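Local coordinates for putative effector, AYWB SAP54-like protein ('Echinacea purpurea' witches'-broom phytoplasma, PDB 6INR) that is a putative phytoplasma effector associated with phyllody symptoms in plants, probably acting by binding MADS transcription factors, at residues I23-I27 with Y81-L85; N37-I41 with L70-Q74. The contacts are given in a common frame with arbitrary orientation. Residues are numbered along the deposited sequence.

Contact 1: I23-I27 with Y81-L85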
ATOM      1  N   ILE A  23     -12.901   9.897   6.696  1.00 21.05           N
ATOM      2  CA  ILE A  23     -11.481   9.538   6.959  1.00 22.61           C
ATOM      3  C   ILE A  23     -11.350   8.027   7.142  1.00 22.79           C
ATOM      4  O   ILE A  23     -10.512   7.404   6.523  1.00 22.86           O
ATOM      5  CB  ILE A  23     -10.800  10.255   8.167  1.00 23.46           C
ATOM      6  CG1 ILE A  23     -10.800  11.792   8.016  1.00 23.49           C
ATOM      7  CG2 ILE A  23      -9.351   9.789   8.302  1.00 22.89           C
ATOM      8  CD1 ILE A  23     -10.096  12.294   6.769  1.00 23.63           C
ATOM      9  N   GLU A  24     -12.182   7.459   7.995  1.00 23.88           N
ATOM     10  CA  GLU A  24     -12.175   6.011   8.213  1.00 26.51           C
ATOM     11  C   GLU A  24     -12.249   5.208   6.928  1.00 26.62           C
ATOM     12  O   GLU A  24     -11.575   4.191   6.809  1.00 27.13           O
ATOM     13  CB  GLU A  24     -13.281   5.585   9.152  1.00 31.02           C
ATOM     14  CG  GLU A  24     -13.031   6.104  10.562  1.00 37.04           C
ATOM     15  CD  GLU A  24     -13.910   5.458  11.610  1.00 45.14           C
ATOM     16  OE1 GLU A  24     -15.136   5.390  11.390  1.00 50.64           O
ATOM     17  OE2 GLU A  24     -13.370   5.026  12.664  1.00 56.28           O
ATOM     18  N   GLU A  25     -13.058   5.657   5.972  1.00 24.71           N
ATOM     19  CA  GLU A  25     -13.183   4.950   4.701  1.00 23.38           C
ATOM     20  C   GLU A  25     -11.860   5.025   3.950  1.00 21.38           C
ATOM     21  O   GLU A  25     -11.406   4.073   3.339  1.00 19.74           O
ATOM     22  CB  GLU A  25     -14.332   5.525   3.870  1.00 25.87           C
ATOM     23  CG  GLU A  25     -14.491   4.940   2.463  1.00 29.92           C
ATOM     24  CD  GLU A  25     -15.649   5.546   1.663  1.00 35.14           C
ATOM     25  OE1 GLU A  25     -15.902   6.779   1.785  1.00 38.66           O
ATOM     26  OE2 GLU A  25     -16.318   4.792   0.894  1.00 41.97           O
ATOM     27  N   ASN A  26     -11.266   6.195   3.973  1.00 20.73           N
ATOM     28  CA  ASN A  26      -9.936   6.407   3.376  1.00 19.81           C
ATOM     29  C   ASN A  26      -8.878   5.496   3.990  1.00 19.35           C
ATOM     30  O   ASN A  26      -7.986   4.978   3.315  1.00 17.42           O
ATOM     31  CB  ASN A  26      -9.523   7.849   3.543  1.00 20.32           C
ATOM     32  CG  ASN A  26     -10.134   8.753   2.490  1.00 21.25           C
ATOM     33  OD1 ASN A  26     -10.159   8.407   1.317  1.00 22.51           O
ATOM     34  ND2 ASN A  26     -10.555   9.943   2.890  1.00 21.16           N
ATOM     35  N   ILE A  27      -9.029   5.265   5.274  1.00 19.53           N
ATOM     36  CA  ILE A  27      -8.079   4.426   5.990  1.00 20.85           C
ATOM     37  C   ILE A  27      -8.178   2.935   5.655  1.00 21.80           C
ATOM     38  O   ILE A  27      -7.177   2.274   5.322  1.00 21.54           O
ATOM     39  CB  ILE A  27      -8.204   4.598   7.499  1.00 21.82           C
ATOM     40  CG1 ILE A  27      -7.670   5.980   7.906  1.00 22.27           C
ATOM     41  CG2 ILE A  27      -7.446   3.478   8.185  1.00 22.52           C
ATOM     42  CD1 ILE A  27      -7.760   6.225   9.386  1.00 22.80           C
ATOM     43  N   TYR A  81      -3.539  10.330   7.957  1.00 34.31           N
ATOM     44  CA  TYR A  81      -5.005  10.133   8.069  1.00 34.50           C
ATOM     45  C   TYR A  81      -5.407   9.959   9.516  1.00 37.21           C
ATOM     46  O   TYR A  81      -6.390  10.519   9.957  1.00 35.94           O
ATOM     47  CB  TYR A  81      -5.542   8.942   7.252  1.00 32.14           C
ATOM     48  CG  TYR A  81      -5.796   9.228   5.783  1.00 27.99           C
ATOM     49  CD1 TYR A  81      -6.607  10.279   5.382  1.00 27.19           C
ATOM     50  CD2 TYR A  81      -5.266   8.416   4.805  1.00 26.84           C
ATOM     51  CE1 TYR A  81      -6.849  10.530   4.031  1.00 26.14           C
ATOM     52  CE2 TYR A  81      -5.486   8.664   3.460  1.00 26.50           C
ATOM     53  CZ  TYR A  81      -6.279   9.714   3.068  1.00 26.53           C
ATOM     54  OH  TYR A  81      -6.477   9.932   1.708  1.00 25.70           O
ATOM     55  N   LYS A  82      -4.640   9.157  10.239  1.00 44.61           N
ATOM     56  CA  LYS A  82      -4.915   8.922  11.681  1.00 49.85           C
ATOM     57  C   LYS A  82      -4.776  10.219  12.485  1.00 49.16           C
ATOM     58  O   LYS A  82      -5.507  10.439  13.429  1.00 48.62           O
ATOM     59  CB  LYS A  82      -4.032   7.806  12.261  1.00 57.70           C
ATOM     60  CG  LYS A  82      -4.227   6.446  11.579  1.00 62.79           C
ATOM     61  CD  LYS A  82      -3.267   5.368  12.044  1.00 68.50           C
ATOM     62  CE  LYS A  82      -3.542   4.939  13.478  1.00 74.03           C
ATOM     63  NZ  LYS A  82      -2.696   3.792  13.914  1.00 78.79           N
ATOM     64  N   ASN A  83      -3.855  11.085  12.074  1.00 50.50           N
ATOM     65  CA  ASN A  83      -3.694  12.421  12.705  1.00 52.15           C
ATOM     66  C   ASN A  83      -5.012  13.183  12.583  1.00 51.67           C
ATOM     67  O   ASN A  83      -5.553  13.714  13.554  1.00 53.59           O
ATOM     68  CB  ASN A  83      -2.618  13.264  12.001  1.00 56.00           C
ATOM     69  CG  ASN A  83      -1.262  13.184  12.662  1.00 57.70           C
ATOM     70  OD1 ASN A  83      -1.148  12.959  13.864  1.00 61.96           O
ATOM     71  ND2 ASN A  83      -0.217  13.419  11.875  1.00 61.17           N
ATOM     72  N   LEU A  84      -5.498  13.215  11.352  1.00 47.62           N
ATOM     73  CA  LEU A  84      -6.721  13.955  10.976  1.00 45.89           C
ATOM     74  C   LEU A  84      -7.953  13.632  11.797  1.00 46.51           C
ATOM     75  O   LEU A  84      -8.705  14.525  12.153  1.00 49.42           O
ATOM     76  CB  LEU A  84      -7.066  13.759   9.509  1.00 43.73           C
ATOM     77  CG  LEU A  84      -6.313  14.659   8.523  1.00 42.37           C
ATOM     78  CD1 LEU A  84      -6.380  14.105   7.119  1.00 41.20           C
ATOM     79  CD2 LEU A  84      -6.912  16.051   8.535  1.00 43.69           C
ATOM     80  N   LEU A  85      -8.162  12.354  12.072  1.00 48.01           N
ATOM     81  CA  LEU A  85      -9.401  11.898  12.760  1.00 48.11           C
ATOM     82  C   LEU A  85      -9.858  12.857  13.873  1.00 52.95           C
ATOM     83  O   LEU A  85      -9.051  13.286  14.705  1.00 49.50           O
ATOM     84  CB  LEU A  85      -9.277  10.476  13.316  1.00 44.96           C
ATOM     85  CG  LEU A  85      -9.446   9.312  12.334  1.00 43.15           C
ATOM     86  CD1 LEU A  85      -9.133   7.988  13.007  1.00 42.14           C
ATOM     87  CD2 LEU A  85     -10.852   9.269  11.759  1.00 43.53           C
TER
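Near the open end of an antiparallel alpha-helical hairpin, an early part of helix 16-49 packs against the last turn of helix 55-84. The contact is built mostly from side chains, without hydrogen bonds between the segments, buries 375 Å² over both sides, and is mainly apolar. Ile23 and Ile27, one turn apart and both buried, pack with Tyr81 at the centre, where the CA atoms of Ile23 and Tyr81 stand 6.6 Å apart. Ile23 takes the m,m rotamer; its CG2 lies 3.5 Å from the carbonyl O of Tyr81 and 4.0 Å from Tyr81 CD1, and its CD1 lies 4.1 Å from Leu84 CD1. Ile27 leaves its backbone sideways, yet the m,t rotamer extends its chain into the interface, setting CG1 3.7 Å from Tyr81 CB and CD1 4.2 Å from Lys82 CG. That lysine contributes only its aliphatic part, leaving NZ at the surface. Leu85 is the first residue to leave helical phi/psi; with psi near 133° and an m,t side chain, it still folds its isobutyl group back across the gap, placing CD2 3.7 Å from Ile23 CB and 4.0 Å from Glu24 CG. Isoleucine and leucine suit these places, their branched side chains being wholly apolar. Tyr81, at chi1 -83°, swings its ring across to helix 16-49, where it also touches Leu30. A flat ring can cover the aliphatic base of a polar residue: Asn26 CB sits over one face in a CH-pi contact, 3.9 Å from the ring centroid and 19° off its normal.

Contact 2: N37-I41 with L70-Q74; sequences NATKI and LIDNQ
This is a helix-helix contact in the middle of an antiparallel alpha-helical hairpin, joining helix 16-49 to helix 55-84 by a polar pair beside a small apolar patch. Both segments are regular helix. Their axes run at 157° (signed crossing angle -157°), with a closest approach of 11.1 Å, and the register sets Asn37 CA 6.7 Å from Ile71 CA. Ile71 leaves its backbone sideways, but its m,t rotamer carries CD1 across to Ala38 CB at 4.1 Å and Ile41 CD1 at 4.0 Å; the small methyl of Ala38 leaves room for this tip. The CA-to-CB bond of buried Asn37 (chi1 -78°, chi2 -36°) points toward the partner, with CB 3.7 Å from Ile71 CG1 and ND2 3.4 Å from Leu70 CD2. Burial of an amide is costly without a partner, and Gln74, in an m,t rotamer with chi3 -28°, is long enough to provide one: Asn37 ND2 donates to Gln74 OE1 at 3.0 Å, with an N-H...O angle of 137°.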
ATOM      1  N   ASN A  37      -0.667  -4.874  -1.918  1.00 18.95           N
ATOM      2  CA  ASN A  37       0.710  -4.614  -2.377  1.00 18.82           C
ATOM      3  C   ASN A  37       1.680  -5.612  -1.715  1.00 18.15           C
ATOM      4  O   ASN A  37       2.609  -6.121  -2.337  1.00 15.82           O
ATOM      5  CB  ASN A  37       1.137  -3.185  -2.101  1.00 18.90           C
ATOM      6  CG  ASN A  37       0.566  -2.205  -3.096  1.00 18.71           C
ATOM      7  OD1 ASN A  37       0.431  -2.497  -4.286  1.00 18.34           O
ATOM      8  ND2 ASN A  37       0.266  -1.008  -2.618  1.00 18.45           N
ATOM      9  N   ALA A  38       1.378  -5.922  -0.459  1.00 18.71           N
ATOM     10  CA  ALA A  38       2.148  -6.890   0.326  1.00 19.62           C
ATOM     11  C   ALA A  38       2.016  -8.285  -0.239  1.00 21.05           C
ATOM     12  O   ALA A  38       2.950  -9.080  -0.202  1.00 24.05           O
ATOM     13  CB  ALA A  38       1.696  -6.896   1.768  1.00 19.72           C
ATOM     14  N   THR A  39       0.823  -8.585  -0.712  1.00 21.80           N
ATOM     15  CA  THR A  39       0.545  -9.815  -1.457  1.00 21.40           C
ATOM     16  C   THR A  39       1.349  -9.839  -2.748  1.00 21.57           C
ATOM     17  O   THR A  39       1.942 -10.838  -3.106  1.00 22.41           O
ATOM     18  CB  THR A  39      -0.966  -9.909  -1.777  1.00 20.98           C
ATOM     19  OG1 THR A  39      -1.651 -10.252  -0.570  1.00 20.11           O
ATOM     20  CG2 THR A  39      -1.281 -10.933  -2.859  1.00 20.02           C
ATOM     21  N   LYS A  40       1.341  -8.728  -3.446  1.00 23.54           N
ATOM     22  CA  LYS A  40       2.060  -8.610  -4.720  1.00 27.01           C
ATOM     23  C   LYS A  40       3.530  -8.976  -4.506  1.00 27.84           C
ATOM     24  O   LYS A  40       4.165  -9.584  -5.354  1.00 26.62           O
ATOM     25  CB  LYS A  40       1.986  -7.172  -5.239  1.00 30.21           C
ATOM     26  CG  LYS A  40       1.479  -7.011  -6.664  1.00 34.36           C
ATOM     27  CD  LYS A  40       2.286  -7.842  -7.640  1.00 37.72           C
ATOM     28  CE  LYS A  40       2.060  -7.400  -9.078  1.00 38.87           C
ATOM     29  NZ  LYS A  40       2.796  -8.282 -10.024  1.00 39.68           N
ATOM     30  N   ILE A  41       4.061  -8.596  -3.352  1.00 27.25           N
ATOM     31  CA  ILE A  41       5.496  -8.782  -3.089  1.00 25.24           C
ATOM     32  C   ILE A  41       5.754 -10.253  -2.812  1.00 24.88           C
ATOM     33  O   ILE A  41       6.667 -10.850  -3.366  1.00 23.55           O
ATOM     34  CB  ILE A  41       6.051  -7.884  -1.959  1.00 26.05           C
ATOM     35  CG1 ILE A  41       6.264  -6.441  -2.444  1.00 26.01           C
ATOM     36  CG2 ILE A  41       7.402  -8.392  -1.480  1.00 26.51           C
ATOM     37  CD1 ILE A  41       6.460  -5.463  -1.298  1.00 26.47           C
ATOM     38  N   LEU A  70       5.835   1.989  -2.633  1.00 32.13           N
ATOM     39  CA  LEU A  70       4.382   2.191  -2.612  1.00 28.81           C
ATOM     40  C   LEU A  70       3.873   1.925  -1.212  1.00 26.09           C
ATOM     41  O   LEU A  70       3.154   2.728  -0.639  1.00 26.61           O
ATOM     42  CB  LEU A  70       3.722   1.238  -3.617  1.00 29.72           C
ATOM     43  CG  LEU A  70       2.476   1.624  -4.387  1.00 29.77           C
ATOM     44  CD1 LEU A  70       2.688   2.731  -5.399  1.00 31.70           C
ATOM     45  CD2 LEU A  70       2.025   0.387  -5.116  1.00 29.60           C
ATOM     46  N   ILE A  71       4.278   0.804  -0.643  1.00 24.64           N
ATOM     47  CA  ILE A  71       3.800   0.435   0.692  1.00 25.12           C
ATOM     48  C   ILE A  71       4.286   1.486   1.675  1.00 27.72           C
ATOM     49  O   ILE A  71       3.639   1.798   2.678  1.00 29.33           O
ATOM     50  CB  ILE A  71       4.289  -0.951   1.167  1.00 25.98           C
ATOM     51  CG1 ILE A  71       3.596  -2.068   0.383  1.00 26.21           C
ATOM     52  CG2 ILE A  71       4.022  -1.135   2.670  1.00 25.10           C
ATOM     53  CD1 ILE A  71       3.834  -3.460   0.934  1.00 26.00           C
ATOM     54  N   ASP A  72       5.427   2.067   1.344  1.00 30.36           N
ATOM     55  CA  ASP A  72       6.118   3.003   2.239  1.00 32.31           C
ATOM     56  C   ASP A  72       5.363   4.294   2.383  1.00 29.53           C
ATOM     57  O   ASP A  72       5.188   4.780   3.487  1.00 26.49           O
ATOM     58  CB  ASP A  72       7.542   3.315   1.757  1.00 38.60           C
ATOM     59  CG  ASP A  72       8.584   2.359   2.346  1.00 44.32           C
ATOM     60  OD1 ASP A  72       8.413   1.941   3.520  1.00 48.26           O
ATOM     61  OD2 ASP A  72       9.568   2.023   1.642  1.00 51.18           O
ATOM     62  N   ASN A  73       4.937   4.839   1.246  1.00 30.73           N
ATOM     63  CA  ASN A  73       4.073   6.045   1.206  1.00 32.34           C
ATOM     64  C   ASN A  73       2.770   5.808   1.909  1.00 28.02           C
ATOM     65  O   ASN A  73       2.304   6.638   2.666  1.00 24.49           O
ATOM     66  CB  ASN A  73       3.747   6.490  -0.212  1.00 38.23           C
ATOM     67  CG  ASN A  73       4.968   6.889  -0.968  1.00 44.97           C
ATOM     68  OD1 ASN A  73       5.447   8.015  -0.832  1.00 55.68           O
ATOM     69  ND2 ASN A  73       5.526   5.949  -1.727  1.00 48.79           N
ATOM     70  N   GLN A  74       2.185   4.651   1.630  1.00 26.04           N
ATOM     71  CA  GLN A  74       0.839   4.353   2.117  1.00 24.52           C
ATOM     72  C   GLN A  74       0.838   4.298   3.618  1.00 25.99           C
ATOM     73  O   GLN A  74      -0.093   4.771   4.253  1.00 26.50           O
ATOM     74  CB  GLN A  74       0.300   3.075   1.499  1.00 22.70           C
ATOM     75  CG  GLN A  74       0.199   3.254   0.003  1.00 20.61           C
ATOM     76  CD  GLN A  74      -0.156   2.013  -0.736  1.00 18.99           C
ATOM     77  OE1 GLN A  74       0.140   0.916  -0.303  1.00 17.00           O
ATOM     78  NE2 GLN A  74      -0.812   2.185  -1.890  1.00 19.86           N
TER

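Overall arrangement
Both contacts join the same two helices, 16-49 and 55-84. Because these run antiparallel, contact 2 pairs residues that lie between the segments of contact 1 in the chain. Their centres are 19 Å apart and their nearest atoms about 6 Å, without touching. Leu30 bridges them, meeting Tyr81 of contact 1 and Gln74 of contact 2. The centre of contact 2 is about 4 Å from the centre of the chain, that of contact 1 about 15 Å, toward the termini, where a bound cadmium ion is about 6 Å from the side chain of Ile23. The two contacts thus sample one hairpin, mainly apolar near its termini and with an added amide hydrogen bond near its middle.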